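Local coordinates for extracellular ligand-binding receptor (Rhodopseudomonas palustris, PDB 3SG0), which probably captures aromatic acids related to lignin breakdown, such as benzoyl-formic acid, as the solute-binding protein of a transport system, at residues Leu103-Thr114 / Asp130-Lys138; Glu319-Lys327 / Phe336-Ile344. All coordinates share one frame; numbering follows the deposited sequence. Where two conformers were deposited one is given.

Contact 1 (Leu103-Thr114 / Asp130-Lys138); sequences LPLIDIAAEAKT and DERRKWVYK
Ile106 lays its two branches on different partners. CG1 lies beside the backbone N (chi1 -65°), which puts CG2 anti to it, against Arg132 CB and Val136 CG2; CD1 sits over one face of the Arg133 guanidinium, 3.6 Å from Arg133 NH2. A branched aliphatic side chain suits this place, covering the flat of an arginine whose NH1 pairs with Asp130 OD2 in a salt bridge with a weak hydrogen bond and whose NH2 bonds to Ile124 O. The next residue, Asp107, takes a hydrogen bond of 2.7 Å from Arg132 NH1 on the syn lone pair of OD1, nearly straight at 166° in one of two conformers of Arg132, within a salt-bridge network with Asp130 and Glu131. One turn on from Ile106, Ala110 is small enough to bring the backbones close; its CB lies 3.8 Å from Trp135 CD1. At Lys113, the positive phi of a Schellman motif turns the chain over the indole, Lys113 CA standing 3.7 Å from the centroid of the Trp135 six-membered ring in a CH-pi contact. Helix 99-111 thus rests on the approach to edge strand 136-138; neighbouring strand 116-118 meets Leu105 and Ala109, and helix 74-86 touches Ile108 and Thr114.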
loop_
_atom_site.group_PDB
_atom_site.type_symbol
_atom_site.label_atom_id
_atom_site.label_comp_id
_atom_site.label_asym_id
_atom_site.label_seq_id
_atom_site.Cartn_x
_atom_site.Cartn_y
_atom_site.Cartn_z
ATOM N N LEU A 103 0.869 4.392 -11.610
ATOM C CA LEU A 103 0.786 5.751 -12.133
ATOM C C LEU A 103 0.137 5.875 -13.519
ATOM O O LEU A 103 -0.748 6.706 -13.698
ATOM C CB LEU A 103 2.156 6.433 -12.106
ATOM C CG LEU A 103 2.520 7.062 -10.765
ATOM C CD1 LEU A 103 4.012 7.376 -10.701
ATOM C CD2 LEU A 103 1.679 8.313 -10.518
ATOM N N PRO A 104 0.551 5.051 -14.494
ATOM C CA PRO A 104 -0.051 5.177 -15.829
ATOM C C PRO A 104 -1.524 4.788 -15.855
ATOM O O PRO A 104 -2.224 5.141 -16.808
ATOM C CB PRO A 104 0.772 4.205 -16.685
ATOM C CG PRO A 104 1.388 3.241 -15.705
ATOM C CD PRO A 104 1.651 4.070 -14.472
ATOM N N LEU A 105 -2.000 4.069 -14.847
ATOM C CA LEU A 105 -3.390 3.639 -14.851
ATOM C C LEU A 105 -4.364 4.777 -14.567
ATOM O O LEU A 105 -5.544 4.682 -14.906
ATOM C CB LEU A 105 -3.618 2.508 -13.850
ATOM C CG LEU A 105 -2.672 1.317 -13.998
ATOM C CD1 LEU A 105 -3.073 0.228 -13.027
ATOM C CD2 LEU A 105 -2.658 0.802 -15.440
ATOM N N ILE A 106 -3.886 5.838 -13.925
ATOM C CA ILE A 106 -4.748 6.973 -13.613
ATOM C C ILE A 106 -5.376 7.534 -14.881
ATOM O O ILE A 106 -6.596 7.690 -14.976
ATOM C CB ILE A 106 -3.947 8.071 -12.896
ATOM C CG1 ILE A 106 -3.456 7.565 -11.535
ATOM C CG2 ILE A 106 -4.768 9.356 -12.768
ATOM C CD1 ILE A 106 -2.474 8.499 -10.850
ATOM N N ASP A 107 -4.547 7.844 -15.869
ATOM C CA ASP A 107 -5.063 8.432 -17.098
ATOM C C ASP A 107 -5.953 7.464 -17.855
ATOM O O ASP A 107 -6.943 7.858 -18.474
ATOM C CB ASP A 107 -3.921 8.910 -17.995
ATOM C CG ASP A 107 -3.254 10.169 -17.464
ATOM O OD1 ASP A 107 -3.692 10.683 -16.415
ATOM O OD2 ASP A 107 -2.298 10.645 -18.106
ATOM N N ILE A 108 -5.585 6.193 -17.827
ATOM C CA ILE A 108 -6.339 5.175 -18.543
ATOM C C ILE A 108 -7.746 5.006 -17.945
ATOM O O ILE A 108 -8.747 4.965 -18.664
ATOM C CB ILE A 108 -5.562 3.845 -18.557
ATOM C CG1 ILE A 108 -4.265 4.005 -19.361
ATOM C CG2 ILE A 108 -6.426 2.728 -19.107
ATOM C CD1 ILE A 108 -3.323 2.819 -19.252
ATOM N N ALA A 109 -7.823 4.927 -16.622
ATOM C CA ALA A 109 -9.111 4.782 -15.950
ATOM C C ALA A 109 -9.972 6.025 -16.155
ATOM O O ALA A 109 -11.165 5.924 -16.441
ATOM C CB ALA A 109 -8.906 4.511 -14.475
ATOM N N ALA A 110 -9.366 7.202 -16.041
ATOM C CA ALA A 110 -10.112 8.434 -16.229
ATOM C C ALA A 110 -10.676 8.520 -17.645
ATOM O O ALA A 110 -11.835 8.889 -17.833
ATOM C CB ALA A 110 -9.236 9.647 -15.924
ATOM N N GLU A 111 -9.863 8.186 -18.644
ATOM C CA GLU A 111 -10.316 8.243 -20.033
ATOM C C GLU A 111 -11.500 7.304 -20.244
ATOM O O GLU A 111 -12.417 7.613 -20.998
ATOM C CB GLU A 111 -9.175 7.894 -20.993
ATOM C CG GLU A 111 -9.483 8.151 -22.474
ATOM C CD GLU A 111 -10.354 7.082 -23.139
ATOM O OE1 GLU A 111 -10.375 5.917 -22.680
ATOM O OE2 GLU A 111 -11.017 7.411 -24.147
ATOM N N ALA A 112 -11.468 6.164 -19.562
ATOM C CA ALA A 112 -12.516 5.153 -19.669
ATOM C C ALA A 112 -13.695 5.417 -18.740
ATOM O O ALA A 112 -14.631 4.612 -18.686
ATOM C CB ALA A 112 -11.941 3.779 -19.377
ATOM N N LYS A 113 -13.650 6.517 -17.997
ATOM C CA LYS A 113 -14.690 6.855 -17.023
ATOM C C LYS A 113 -15.038 5.640 -16.169
ATOM O O LYS A 113 -16.204 5.258 -16.017
ATOM C CB LYS A 113 -15.916 7.462 -17.712
ATOM C CG LYS A 113 -15.583 8.726 -18.494
ATOM C CD LYS A 113 -16.813 9.327 -19.158
ATOM C CE LYS A 113 -16.424 10.472 -20.080
ATOM N NZ LYS A 113 -15.501 11.426 -19.406
ATOM N N THR A 114 -13.991 5.051 -15.603
ATOM C CA THR A 114 -14.107 3.876 -14.758
ATOM C C THR A 114 -13.340 4.116 -13.466
ATOM O O THR A 114 -12.179 4.517 -13.504
ATOM C CB THR A 114 -13.524 2.657 -15.492
ATOM O OG1 THR A 114 -14.234 2.460 -16.715
ATOM C CG2 THR A 114 -13.620 1.390 -14.653
ATOM N N ASP A 130 -7.157 16.247 -8.969
ATOM C CA ASP A 130 -7.280 16.880 -10.272
ATOM C C ASP A 130 -8.409 16.177 -11.017
ATOM O O ASP A 130 -9.100 15.326 -10.444
ATOM C CB ASP A 130 -5.950 16.903 -11.043
ATOM C CG ASP A 130 -5.417 15.523 -11.356
ATOM O OD1 ASP A 130 -6.225 14.613 -11.658
ATOM O OD2 ASP A 130 -4.180 15.341 -11.312
ATOM N N GLU A 131 -8.606 16.545 -12.279
ATOM C CA GLU A 131 -9.747 16.062 -13.035
ATOM C C GLU A 131 -9.655 14.575 -13.396
ATOM O O GLU A 131 -10.654 13.964 -13.784
ATOM C CB GLU A 131 -9.945 16.936 -14.279
ATOM C CG GLU A 131 -9.064 16.613 -15.475
ATOM C CD GLU A 131 -7.629 17.079 -15.371
ATOM O OE1 GLU A 131 -7.207 17.692 -14.363
ATOM O OE2 GLU A 131 -6.900 16.828 -16.351
ATOM N N ARG A 132 -8.465 13.998 -13.281
ATOM C CA ARG A 132 -8.254 12.580 -13.572
ATOM C C ARG A 132 -8.333 11.743 -12.302
ATOM O O ARG A 132 -8.943 10.672 -12.275
ATOM C CB ARG A 132 -6.904 12.378 -14.258
ATOM C CG ARG A 132 -6.886 12.885 -15.694
ATOM C CD ARG A 132 -5.470 13.066 -16.206
ATOM N NE ARG A 132 -4.770 14.115 -15.471
ATOM C CZ ARG A 132 -3.507 14.034 -15.070
ATOM N NH1 ARG A 132 -2.791 12.952 -15.333
ATOM N NH2 ARG A 132 -2.957 15.041 -14.407
ATOM N N ARG A 133 -7.697 12.239 -11.244
ATOM C CA ARG A 133 -7.708 11.579 -9.951
ATOM C C ARG A 133 -9.107 11.555 -9.339
ATOM O O ARG A 133 -9.347 10.824 -8.376
ATOM C CB ARG A 133 -6.651 12.201 -9.034
ATOM C CG ARG A 133 -5.240 11.838 -9.469
ATOM C CD ARG A 133 -4.189 12.806 -8.934
ATOM N NE ARG A 133 -2.839 12.292 -9.158
ATOM C CZ ARG A 133 -2.185 12.317 -10.314
ATOM N NH1 ARG A 133 -2.723 12.893 -11.387
ATOM N NH2 ARG A 133 -0.981 11.766 -10.393
ATOM N N LYS A 134 -10.054 12.302 -9.920
ATOM C CA LYS A 134 -11.458 12.160 -9.548
ATOM C C LYS A 134 -11.932 10.724 -9.687
ATOM O O LYS A 134 -12.901 10.326 -9.044
ATOM C CB LYS A 134 -12.364 13.026 -10.422
ATOM C CG LYS A 134 -12.557 14.431 -9.943
ATOM C CD LYS A 134 -13.279 14.517 -8.613
ATOM C CE LYS A 134 -13.200 15.945 -8.162
ATOM N NZ LYS A 134 -13.757 16.077 -6.808
ATOM N N TRP A 135 -11.283 9.968 -10.572
ATOM C CA TRP A 135 -11.669 8.589 -10.843
ATOM C C TRP A 135 -10.915 7.570 -9.993
ATOM O O TRP A 135 -11.171 6.378 -10.121
ATOM C CB TRP A 135 -11.513 8.280 -12.343
ATOM C CG TRP A 135 -12.507 9.040 -13.152
ATOM C CD1 TRP A 135 -12.328 10.247 -13.750
ATOM C CD2 TRP A 135 -13.867 8.670 -13.388
ATOM N NE1 TRP A 135 -13.490 10.650 -14.360
ATOM C CE2 TRP A 135 -14.451 9.694 -14.155
ATOM C CE3 TRP A 135 -14.646 7.558 -13.033
ATOM C CZ2 TRP A 135 -15.782 9.648 -14.569
ATOM C CZ3 TRP A 135 -15.965 7.512 -13.449
ATOM C CH2 TRP A 135 -16.520 8.553 -14.204
ATOM N N VAL A 136 -10.015 8.019 -9.122
ATOM C CA VAL A 136 -9.112 7.118 -8.415
ATOM C C VAL A 136 -9.343 7.171 -6.911
ATOM O O VAL A 136 -9.484 8.257 -6.339
ATOM C CB VAL A 136 -7.643 7.501 -8.713
ATOM C CG1 VAL A 136 -6.668 6.508 -8.074
ATOM C CG2 VAL A 136 -7.419 7.584 -10.209
ATOM N N TYR A 137 -9.379 6.003 -6.273
ATOM C CA TYR A 137 -9.467 5.894 -4.816
ATOM C C TYR A 137 -8.315 5.043 -4.320
ATOM O O TYR A 137 -7.733 4.266 -5.086
ATOM C CB TYR A 137 -10.822 5.318 -4.394
ATOM C CG TYR A 137 -11.936 6.258 -4.745
ATOM C CD1 TYR A 137 -12.238 7.333 -3.921
ATOM C CD2 TYR A 137 -12.649 6.120 -5.928
ATOM C CE1 TYR A 137 -13.242 8.218 -4.247
ATOM C CE2 TYR A 137 -13.645 7.016 -6.271
ATOM C CZ TYR A 137 -13.931 8.065 -5.422
ATOM O OH TYR A 137 -14.913 8.985 -5.729
ATOM N N LYS A 138 -7.997 5.163 -3.037
ATOM C CA LYS A 138 -6.744 4.614 -2.540
ATOM C C LYS A 138 -6.839 4.249 -1.068
ATOM O O LYS A 138 -6.816 5.127 -0.205
ATOM C CB LYS A 138 -5.652 5.665 -2.757
ATOM C CG LYS A 138 -4.270 5.286 -2.283
ATOM C CD LYS A 138 -3.264 6.359 -2.687
ATOM C CE LYS A 138 -1.864 6.051 -2.220
ATOM N NZ LYS A 138 -1.753 6.163 -0.744
HETATM O O HOH W 1 -1.975 11.026 -14.064
#

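Contact 2 (Glu319-Lys327 / Phe336-Ile344); sequences ENAIPAALK and FRAAIRDQI
Phe336 reaches across to Leu326 and overlaps it, the two side chains lying side by side and pointing the same way, with Phe336 CE1 3.6 Å from Leu326 CD2. The phenyl group gets there because CG is anti to the backbone N (chi1 -179°), which swings the ring over to Ala325 and Leu326. There CE1 also meets Ala325 CB at 3.6 Å, and CZ comes within 4.4 Å of Ile322 CG1. A flat, wholly apolar ring suits a place where three aliphatic groups converge. Were Phe336 an alanine, Leu326 CD2 and Ala325 CB would probably lose their aromatic partner and a gap would be likely to open beside Ile322. Farther along, Ala325 and Ala339 set the spacing: their CB atoms touch at 3.7 Å, and such methyl side chains let the axes approach to 8.4 Å. Ile340 CG1 packs on Ala325 CB as well, at 3.8 Å. Ala321 CB touches both Gln343 CB and Ile344 CG1, the latter 3.7 Å away. Beside Ala324, the bent chain of Gln343 brings its CG to 3.8 Å from Ala324 CB. Ile322 and Phe336 both continue onto Ile28 of strand 28-34. The axes of helix segments 319-327 and 336-344 run at 131° in their N-to-C directions, an alanine-rich, closely packed helical hairpin set against the central sheet of one lobe of a periplasmic binding protein.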
loop_
_atom_site.group_PDB
_atom_site.type_symbol
_atom_site.label_atom_id
_atom_site.label_comp_id
_atom_site.label_asym_id
_atom_site.label_seq_id
_atom_site.Cartn_x
_atom_site.Cartn_y
_atom_site.Cartn_z
ATOM N N GLU A 319 -18.095 -2.576 -2.552
ATOM C CA GLU A 319 -19.287 -3.274 -2.098
ATOM C C GLU A 319 -20.262 -2.318 -1.424
ATOM O O GLU A 319 -21.478 -2.432 -1.613
ATOM C CB GLU A 319 -18.900 -4.411 -1.146
ATOM C CG GLU A 319 -20.059 -5.229 -0.614
ATOM C CD GLU A 319 -19.591 -6.416 0.210
ATOM O OE1 GLU A 319 -18.571 -6.282 0.921
ATOM O OE2 GLU A 319 -20.237 -7.485 0.147
ATOM N N ASN A 320 -19.745 -1.382 -0.636
ATOM C CA ASN A 320 -20.595 -0.425 0.054
ATOM C C ASN A 320 -21.282 0.521 -0.904
ATOM O O ASN A 320 -22.366 1.012 -0.596
ATOM C CB ASN A 320 -19.804 0.369 1.091
ATOM C CG ASN A 320 -19.462 -0.456 2.317
ATOM O OD1 ASN A 320 -19.969 -1.566 2.501
ATOM N ND2 ASN A 320 -18.605 0.083 3.166
ATOM N N ALA A 321 -20.673 0.776 -2.057
ATOM C CA ALA A 321 -21.199 1.732 -3.027
ATOM C C ALA A 321 -22.183 1.110 -4.012
ATOM O O ALA A 321 -23.009 1.813 -4.601
ATOM C CB ALA A 321 -20.054 2.352 -3.790
ATOM N N ILE A 322 -22.093 -0.196 -4.220
ATOM C CA ILE A 322 -22.868 -0.848 -5.268
ATOM C C ILE A 322 -24.395 -0.758 -5.113
ATOM O O ILE A 322 -25.087 -0.501 -6.090
ATOM C CB ILE A 322 -22.377 -2.299 -5.490
ATOM C CG1 ILE A 322 -21.118 -2.288 -6.371
ATOM C CG2 ILE A 322 -23.468 -3.160 -6.123
ATOM C CD1 ILE A 322 -20.348 -3.601 -6.409
ATOM N N PRO A 323 -24.931 -0.963 -3.901
ATOM C CA PRO A 323 -26.396 -0.909 -3.810
ATOM C C PRO A 323 -26.961 0.442 -4.264
ATOM O O PRO A 323 -27.961 0.480 -4.983
ATOM C CB PRO A 323 -26.653 -1.187 -2.328
ATOM C CG PRO A 323 -25.515 -2.108 -1.948
ATOM C CD PRO A 323 -24.325 -1.529 -2.681
ATOM N N ALA A 324 -26.341 1.543 -3.862
ATOM C CA ALA A 324 -26.799 2.844 -4.333
ATOM C C ALA A 324 -26.638 2.979 -5.843
ATOM O O ALA A 324 -27.518 3.509 -6.528
ATOM C CB ALA A 324 -26.075 3.976 -3.611
ATOM N N ALA A 325 -25.529 2.484 -6.380
ATOM C CA ALA A 325 -25.296 2.581 -7.811
ATOM C C ALA A 325 -26.340 1.797 -8.620
ATOM O O ALA A 325 -26.729 2.208 -9.714
ATOM C CB ALA A 325 -23.879 2.121 -8.146
ATOM N N LEU A 326 -26.781 0.665 -8.075
ATOM C CA LEU A 326 -27.790 -0.162 -8.729
ATOM C C LEU A 326 -29.140 0.538 -8.812
ATOM O O LEU A 326 -29.980 0.156 -9.620
ATOM C CB LEU A 326 -27.947 -1.506 -8.013
ATOM C CG LEU A 326 -26.787 -2.477 -8.207
ATOM C CD1 LEU A 326 -26.885 -3.618 -7.209
ATOM C CD2 LEU A 326 -26.728 -3.001 -9.642
ATOM N N LYS A 327 -29.369 1.542 -7.971
ATOM C CA LYS A 327 -30.619 2.301 -8.040
ATOM C C LYS A 327 -30.591 3.275 -9.205
ATOM O O LYS A 327 -31.639 3.746 -9.652
ATOM C CB LYS A 327 -30.860 3.073 -6.750
ATOM C CG LYS A 327 -30.892 2.206 -5.517
ATOM C CD LYS A 327 -31.322 3.000 -4.294
ATOM C CE LYS A 327 -31.203 2.164 -3.030
ATOM N NZ LYS A 327 -31.459 2.980 -1.816
ATOM N N PHE A 336 -23.567 3.438 -14.442
ATOM C CA PHE A 336 -23.308 2.634 -13.250
ATOM C C PHE A 336 -21.909 2.916 -12.701
ATOM O O PHE A 336 -21.723 3.107 -11.500
ATOM C CB PHE A 336 -23.478 1.154 -13.594
ATOM C CG PHE A 336 -23.270 0.213 -12.437
ATOM C CD1 PHE A 336 -24.200 0.127 -11.413
ATOM C CD2 PHE A 336 -22.172 -0.626 -12.407
ATOM C CE1 PHE A 336 -24.014 -0.757 -10.363
ATOM C CE2 PHE A 336 -21.988 -1.519 -11.369
ATOM C CZ PHE A 336 -22.907 -1.584 -10.344
ATOM N N ARG A 337 -20.927 2.957 -13.591
ATOM C CA ARG A 337 -19.563 3.270 -13.180
ATOM C C ARG A 337 -19.478 4.659 -12.547
ATOM O O ARG A 337 -18.783 4.854 -11.557
ATOM C CB ARG A 337 -18.609 3.170 -14.362
ATOM C CG ARG A 337 -18.596 1.791 -14.997
ATOM C CD ARG A 337 -17.410 1.575 -15.905
ATOM N NE ARG A 337 -17.274 2.588 -16.942
ATOM C CZ ARG A 337 -17.793 2.498 -18.161
ATOM N NH1 ARG A 337 -18.537 1.451 -18.509
ATOM N NH2 ARG A 337 -17.585 3.481 -19.031
ATOM N N ALA A 338 -20.180 5.623 -13.134
ATOM C CA ALA A 338 -20.170 6.986 -12.615
ATOM C C ALA A 338 -20.835 7.035 -11.246
ATOM O O ALA A 338 -20.415 7.786 -10.371
ATOM C CB ALA A 338 -20.855 7.946 -13.588
ATOM N N ALA A 339 -21.892 6.243 -11.060
ATOM C CA ALA A 339 -22.572 6.200 -9.775
ATOM C C ALA A 339 -21.657 5.608 -8.706
ATOM O O ALA A 339 -21.630 6.080 -7.576
ATOM C CB ALA A 339 -23.874 5.415 -9.875
ATOM N N ILE A 340 -20.902 4.570 -9.052
ATOM C CA ILE A 340 -19.921 4.051 -8.103
ATOM C C ILE A 340 -18.907 5.131 -7.724
ATOM O O ILE A 340 -18.602 5.321 -6.548
ATOM C CB ILE A 340 -19.202 2.805 -8.639
ATOM C CG1 ILE A 340 -20.199 1.650 -8.785
ATOM C CG2 ILE A 340 -18.060 2.408 -7.705
ATOM C CD1 ILE A 340 -19.611 0.415 -9.414
ATOM N N ARG A 341 -18.379 5.826 -8.729
ATOM C CA ARG A 341 -17.417 6.892 -8.470
ATOM C C ARG A 341 -18.011 7.945 -7.529
ATOM O O ARG A 341 -17.351 8.393 -6.587
ATOM C CB ARG A 341 -16.969 7.543 -9.785
ATOM C CG ARG A 341 -15.705 8.415 -9.660
ATOM C CD ARG A 341 -15.797 9.735 -10.438
ATOM N NE ARG A 341 -16.821 10.592 -9.854
ATOM C CZ ARG A 341 -16.646 11.352 -8.778
ATOM N NH1 ARG A 341 -15.455 11.433 -8.197
ATOM N NH2 ARG A 341 -17.658 12.063 -8.290
ATOM N N ASP A 342 -19.249 8.353 -7.799
ATOM C CA ASP A 342 -19.936 9.345 -6.969
ATOM C C ASP A 342 -20.129 8.853 -5.541
ATOM O O ASP A 342 -19.996 9.614 -4.581
ATOM C CB ASP A 342 -21.325 9.679 -7.542
ATOM C CG ASP A 342 -21.278 10.489 -8.831
ATOM O OD1 ASP A 342 -20.259 11.137 -9.128
ATOM O OD2 ASP A 342 -22.302 10.503 -9.550
ATOM N N GLN A 343 -20.476 7.581 -5.395
ATOM C CA GLN A 343 -20.816 7.052 -4.086
ATOM C C GLN A 343 -19.596 6.840 -3.187
ATOM O O GLN A 343 -19.657 7.106 -1.984
ATOM C CB GLN A 343 -21.601 5.750 -4.235
ATOM C CG GLN A 343 -22.993 5.932 -4.822
ATOM C CD GLN A 343 -23.839 6.901 -4.015
ATOM O OE1 GLN A 343 -24.005 6.736 -2.805
ATOM N NE2 GLN A 343 -24.361 7.933 -4.676
ATOM N N ILE A 344 -18.482 6.361 -3.739
ATOM C CA ILE A 344 -17.315 6.105 -2.894
ATOM C C ILE A 344 -16.821 7.411 -2.273
ATOM O O ILE A 344 -16.373 7.445 -1.133
ATOM C CB ILE A 344 -16.204 5.377 -3.659
ATOM C CG1 ILE A 344 -16.705 3.990 -4.081
ATOM C CG2 ILE A 344 -14.957 5.271 -2.794
ATOM C CD1 ILE A 344 -15.727 3.209 -4.937
#

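Both segments of contact 1 precede those of contact 2 in the chain, yet the centres are about 16 Å apart. Both belong to the lobe built round the mixed sheet that contains strands 28-34, 116-118 and 136-138. Helix 334-344 joins them: Arg341 O probably accepts a hydrogen bond from Tyr137 OH at 2.7 Å, and Arg341 NH1 probably gives one to Lys134 O at 2.9 Å. A late helical hairpin is thereby packed against an early part of the same lobe. Contact 1 lies nearer the ligand, the Leu103 side chain being about 9 Å from benzoyl-formic acid (nearest atoms). Segment 319-327 carries Glu319, seen to bind 3-hydroxypyruvate in a crystal structure of this protein, though that ligand is not bound to this chain here.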